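PDB 2WK1: NOVP from Streptomyces caeruleus, which transfers a methyl group from S-adenosyl-L-methionine to the 4-hydroxyl of the noviose sugar, the penultimate step in making the antibiotic novobiocin. Local coordinates for residues A[34-46]-A[119-131]. Residues are numbered along the deposited sequence; the frame is centred on the assembly and turned at random. Where two conformers were deposited one is given.
Sequences DSSLYLDLMIKVL and GACILMRGILRAH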
loop_
_atom_site.group_PDB
_atom_site.type_symbol
_atom_site.label_atom_id
_atom_site.label_comp_id
_atom_site.label_asym_id
_atom_site.label_seq_id
_atom_site.Cartn_x
_atom_site.Cartn_y
_atom_site.Cartn_z
ATOM N N ASP A 34 0.426 -13.462 7.098
ATOM C CA ASP A 34 1.795 -12.935 7.338
ATOM C C ASP A 34 2.510 -12.709 6.005
ATOM O O ASP A 34 2.438 -11.651 5.459
ATOM C CB ASP A 34 2.544 -13.925 8.203
ATOM N N SER A 35 3.161 -13.721 5.450
ATOM C CA SER A 35 3.306 -13.750 3.989
ATOM C C SER A 35 1.890 -13.541 3.409
ATOM O O SER A 35 1.686 -12.816 2.443
ATOM C CB SER A 35 3.925 -15.090 3.506
ATOM O OG SER A 35 3.154 -16.241 3.860
ATOM N N SER A 36 0.868 -14.134 4.028
ATOM C CA SER A 36 -0.432 -13.970 3.479
ATOM C C SER A 36 -1.003 -12.572 3.713
ATOM O O SER A 36 -1.575 -12.007 2.795
ATOM C CB SER A 36 -1.382 -15.066 3.899
ATOM O OG SER A 36 -2.589 -14.898 3.216
ATOM N N LEU A 37 -0.783 -11.987 4.893
ATOM C CA LEU A 37 -1.185 -10.604 5.129
ATOM C C LEU A 37 -0.453 -9.673 4.171
ATOM O O LEU A 37 -1.037 -8.732 3.631
ATOM C CB LEU A 37 -0.902 -10.187 6.568
ATOM C CG LEU A 37 -1.733 -10.878 7.653
ATOM C CD1 LEU A 37 -1.147 -10.565 9.015
ATOM C CD2 LEU A 37 -3.169 -10.462 7.580
ATOM N N TYR A 38 0.836 -9.927 3.995
ATOM C CA TYR A 38 1.651 -9.114 3.105
ATOM C C TYR A 38 1.127 -9.145 1.677
ATOM O O TYR A 38 1.001 -8.097 1.051
ATOM C CB TYR A 38 3.074 -9.614 3.163
ATOM C CG TYR A 38 4.040 -9.064 2.141
ATOM C CD1 TYR A 38 4.378 -7.727 2.108
ATOM C CD2 TYR A 38 4.672 -9.924 1.250
ATOM C CE1 TYR A 38 5.331 -7.258 1.216
ATOM C CE2 TYR A 38 5.626 -9.465 0.358
ATOM C CZ TYR A 38 5.939 -8.131 0.328
ATOM O OH TYR A 38 6.893 -7.733 -0.569
ATOM N N LEU A 39 0.895 -10.337 1.129
ATOM C CA LEU A 39 0.480 -10.421 -0.273
ATOM C C LEU A 39 -0.912 -9.882 -0.479
ATOM O O LEU A 39 -1.183 -9.249 -1.496
ATOM C CB LEU A 39 0.602 -11.839 -0.813
ATOM C CG LEU A 39 2.035 -12.326 -0.910
ATOM C CD1 LEU A 39 2.082 -13.805 -1.305
ATOM C CD2 LEU A 39 2.892 -11.456 -1.833
ATOM N N ASP A 40 -1.792 -10.092 0.501
ATOM C CA ASP A 40 -3.114 -9.498 0.423
ATOM C C ASP A 40 -3.023 -7.967 0.308
ATOM O O ASP A 40 -3.700 -7.308 -0.507
ATOM C CB ASP A 40 -3.953 -9.865 1.654
ATOM C CG ASP A 40 -4.421 -11.310 1.688
ATOM O OD1 ASP A 40 -4.307 -12.050 0.696
ATOM O OD2 ASP A 40 -4.950 -11.706 2.767
ATOM N N LEU A 41 -2.180 -7.377 1.139
ATOM C CA LEU A 41 -2.022 -5.924 1.140
ATOM C C LEU A 41 -1.341 -5.462 -0.137
ATOM O O LEU A 41 -1.723 -4.474 -0.752
ATOM C CB LEU A 41 -1.245 -5.470 2.378
ATOM C CG LEU A 41 -0.901 -4.003 2.464
ATOM C CD1 LEU A 41 -2.176 -3.180 2.514
ATOM C CD2 LEU A 41 -0.027 -3.720 3.681
ATOM N N MET A 42 -0.345 -6.198 -0.581
ATOM C CA MET A 42 0.296 -5.817 -1.798
ATOM C C MET A 42 -0.629 -5.728 -2.986
ATOM O O MET A 42 -0.517 -4.788 -3.777
ATOM C CB MET A 42 1.636 -6.931 -2.148
ATOM C CG MET A 42 2.271 -6.456 -3.374
ATOM S SD MET A 42 3.799 -7.321 -3.512
ATOM C CE MET A 42 4.813 -6.543 -2.498
ATOM N N ILE A 43 -1.543 -6.700 -3.121
ATOM C CA ILE A 43 -2.517 -6.648 -4.222
ATOM C C ILE A 43 -3.357 -5.370 -4.141
ATOM O O ILE A 43 -3.568 -4.696 -5.144
ATOM C CB ILE A 43 -3.340 -7.947 -4.233
ATOM C CG1 ILE A 43 -2.439 -9.112 -4.718
ATOM C CG2 ILE A 43 -4.593 -7.779 -5.101
ATOM C CD1 ILE A 43 -3.030 -10.499 -4.554
ATOM N N LYS A 44 -3.816 -5.026 -2.948
ATOM C CA LYS A 44 -4.624 -3.818 -2.767
ATOM C C LYS A 44 -3.863 -2.526 -3.046
ATOM O O LYS A 44 -4.404 -1.547 -3.581
ATOM C CB LYS A 44 -5.169 -3.737 -1.344
ATOM C CG LYS A 44 -6.126 -4.816 -0.965
ATOM C CD LYS A 44 -6.383 -4.752 0.559
ATOM C CE LYS A 44 -7.699 -5.357 0.987
ATOM N NZ LYS A 44 -7.623 -6.807 1.014
ATOM N N VAL A 45 -2.583 -2.516 -2.691
ATOM C CA VAL A 45 -1.747 -1.336 -2.918
ATOM C C VAL A 45 -1.435 -1.194 -4.410
ATOM O O VAL A 45 -1.524 -0.126 -4.988
ATOM C CB VAL A 45 -0.415 -1.384 -2.061
ATOM C CG1 VAL A 45 0.408 -0.179 -2.345
ATOM C CG2 VAL A 45 -0.726 -1.589 -0.573
ATOM N N LEU A 46 -1.045 -2.291 -5.024
ATOM C CA LEU A 46 -0.636 -2.240 -6.422
ATOM C C LEU A 46 -1.736 -1.741 -7.351
ATOM O O LEU A 46 -1.474 -0.988 -8.299
ATOM C CB LEU A 46 -0.172 -3.633 -6.880
ATOM C CG LEU A 46 1.202 -4.051 -6.359
ATOM C CD1 LEU A 46 1.373 -5.549 -6.555
ATOM C CD2 LEU A 46 2.321 -3.288 -7.034
ATOM N N GLY A 119 3.682 -2.987 -11.926
ATOM C CA GLY A 119 3.022 -3.587 -10.780
ATOM C C GLY A 119 2.840 -5.090 -10.792
ATOM O O GLY A 119 2.934 -5.730 -9.747
ATOM N N ALA A 120 2.539 -5.672 -11.944
ATOM C CA ALA A 120 2.392 -7.140 -12.010
ATOM C C ALA A 120 3.718 -7.841 -11.707
ATOM O O ALA A 120 3.756 -8.861 -11.005
ATOM C CB ALA A 120 1.859 -7.569 -13.376
ATOM N N CYS A 121 4.812 -7.272 -12.202
ATOM C CA CYS A 121 6.132 -7.798 -11.932
ATOM C C CYS A 121 6.574 -7.561 -10.493
ATOM O O CYS A 121 7.244 -8.419 -9.909
ATOM C CB CYS A 121 7.177 -7.240 -12.879
ATOM S SG CYS A 121 6.966 -7.683 -14.568
ATOM N N ILE A 122 6.180 -6.437 -9.897
ATOM C CA ILE A 122 6.433 -6.208 -8.480
ATOM C C ILE A 122 5.725 -7.268 -7.673
ATOM O O ILE A 122 6.306 -7.805 -6.737
ATOM C CB ILE A 122 6.018 -4.771 -8.081
ATOM C CG1 ILE A 122 6.928 -3.747 -8.762
ATOM C CG2 ILE A 122 6.030 -4.585 -6.559
ATOM C CD1 ILE A 122 6.409 -2.311 -8.719
ATOM N N LEU A 123 4.468 -7.571 -7.991
ATOM C CA LEU A 123 3.799 -8.656 -7.297
ATOM C C LEU A 123 4.552 -9.977 -7.411
ATOM O O LEU A 123 4.727 -10.683 -6.412
ATOM C CB LEU A 123 2.345 -8.821 -7.782
ATOM C CG LEU A 123 1.569 -9.957 -7.064
ATOM C CD1 LEU A 123 1.423 -9.731 -5.590
ATOM C CD2 LEU A 123 0.197 -10.200 -7.703
ATOM N N MET A 124 4.979 -10.327 -8.617
ATOM C CA MET A 124 5.734 -11.572 -8.787
ATOM C C MET A 124 6.945 -11.606 -7.862
ATOM O O MET A 124 7.213 -12.613 -7.212
ATOM C CB MET A 124 6.162 -11.718 -10.234
ATOM C CG MET A 124 5.015 -11.945 -11.187
ATOM S SD MET A 124 5.673 -12.121 -12.908
ATOM C CE MET A 124 4.130 -12.424 -13.798
ATOM N N ARG A 125 7.708 -10.513 -7.808
ATOM C CA ARG A 125 8.861 -10.493 -6.932
ATOM C C ARG A 125 8.460 -10.567 -5.467
ATOM O O ARG A 125 9.125 -11.225 -4.674
ATOM C CB ARG A 125 9.716 -9.244 -7.184
ATOM C CG ARG A 125 10.940 -9.114 -6.290
ATOM C CD ARG A 125 11.951 -10.194 -6.519
ATOM N NE ARG A 125 13.024 -10.274 -5.518
ATOM C CZ ARG A 125 13.016 -11.083 -4.467
ATOM N NH1 ARG A 125 11.975 -11.829 -4.208
ATOM N NH2 ARG A 125 14.089 -11.189 -3.702
ATOM N N GLY A 126 7.369 -9.901 -5.107
ATOM C CA GLY A 126 6.866 -9.972 -3.737
ATOM C C GLY A 126 6.430 -11.355 -3.312
ATOM O O GLY A 126 6.638 -11.724 -2.170
ATOM N N ILE A 127 5.829 -12.123 -4.215
ATOM C CA ILE A 127 5.414 -13.481 -3.883
ATOM C C ILE A 127 6.663 -14.316 -3.599
ATOM O O ILE A 127 6.701 -15.085 -2.641
ATOM C CB ILE A 127 4.570 -14.093 -5.000
ATOM C CG1 ILE A 127 3.267 -13.319 -5.229
ATOM C CG2 ILE A 127 4.272 -15.548 -4.665
ATOM C CD1 ILE A 127 2.667 -13.559 -6.620
ATOM N N LEU A 128 7.696 -14.158 -4.427
ATOM C CA LEU A 128 8.945 -14.870 -4.171
ATOM C C LEU A 128 9.485 -14.492 -2.779
ATOM O O LEU A 128 9.919 -15.347 -2.012
ATOM C CB LEU A 128 9.994 -14.591 -5.234
ATOM C CG LEU A 128 9.653 -15.057 -6.656
ATOM C CD1 LEU A 128 10.795 -14.717 -7.610
ATOM C CD2 LEU A 128 9.316 -16.554 -6.746
ATOM N N ARG A 129 9.474 -13.211 -2.455
ATOM C CA ARG A 129 9.969 -12.740 -1.159
ATOM C C ARG A 129 9.163 -13.322 -0.003
ATOM O O ARG A 129 9.734 -13.760 1.010
ATOM C CB ARG A 129 9.956 -11.208 -1.130
ATOM C CG ARG A 129 10.501 -10.565 0.143
ATOM C CD ARG A 129 11.914 -10.152 -0.005
ATOM N NE ARG A 129 12.399 -9.454 1.180
ATOM C CZ ARG A 129 12.801 -10.043 2.305
ATOM N NH1 ARG A 129 12.746 -11.357 2.448
ATOM N NH2 ARG A 129 13.239 -9.295 3.317
ATOM N N ALA A 130 7.836 -13.357 -0.167
ATOM C CA ALA A 130 6.953 -13.845 0.882
ATOM C C ALA A 130 7.242 -15.289 1.212
ATOM O O ALA A 130 7.047 -15.706 2.360
ATOM C CB ALA A 130 5.493 -13.708 0.456
ATOM N N HIS A 131 7.684 -16.057 0.217
ATOM C CA HIS A 131 7.944 -17.477 0.397
ATOM C C HIS A 131 9.422 -17.791 0.528
ATOM O O HIS A 131 9.805 -18.957 0.482
ATOM C CB HIS A 131 7.292 -18.252 -0.749
ATOM C CG HIS A 131 5.798 -18.208 -0.710
ATOM N ND1 HIS A 131 5.050 -19.050 0.095
ATOM C CD2 HIS A 131 4.915 -17.439 -1.376
ATOM C CE1 HIS A 131 3.766 -18.779 -0.075
ATOM N NE2 HIS A 131 3.656 -17.795 -0.956
#
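The carbonyl O of Gly126 accepts a 2.8 Å hydrogen bond from Ala130 N within its own helix, while Tyr38 and Leu39 close on it from the other segment. Tyr38 presents the edge of its ring, with CE2 3.5 Å from that O and its OH near Gly126 CA. The missing side chain of Gly126 makes room for the thioether of Met42, whose SD, in the conformer given, lies 4.1 Å from Gly126 CA. In this Rossmann-like, class I methyltransferase fold, helix 119-130 follows the first strand of the sheet, 109-113; its inner face packs on that strand and on 138-142, and near its start Ala120 touches the bound S-adenosyl-L-homocysteine. Helix 35-46 covers it from outside, antiparallel at 171°, with knobs-into-holes packing and no hydrogen bond between the two segments.

Leucines, compact but branched, suit the two knobs. Leu39 enters a hole formed by Leu123, Gly126, Ile127 and Ala130, crossing Ile127 at about a right angle. In return Leu123 sits among Leu39, Met42, Ile43 and Leu46. Its CB does not face the neighbouring helix, but with CG anti to the backbone N (chi1 -179°) the chain swings across, bringing CD1 to 4.0 Å from Ile43 CG1. Toward the other end of helix 35-46, Leu46 straddles the start of helix 119-130: CD1 lies 3.6 Å from Leu123 CB, and CD2 rests on side-chain-less Gly119, 3.8 Å from its CA. The far side of helix 35-46 meets the second subunit, where Val45 packs against Val45 of that chain.

Near the start of helix 35-46, His131 NE2 is hydrogen-bonded to Glu99 of helix 87-103. Ser35 and Ala130, both small, let the two backbones come closest here, with Ser35 CB just 3.7 Å from Ala130 CB.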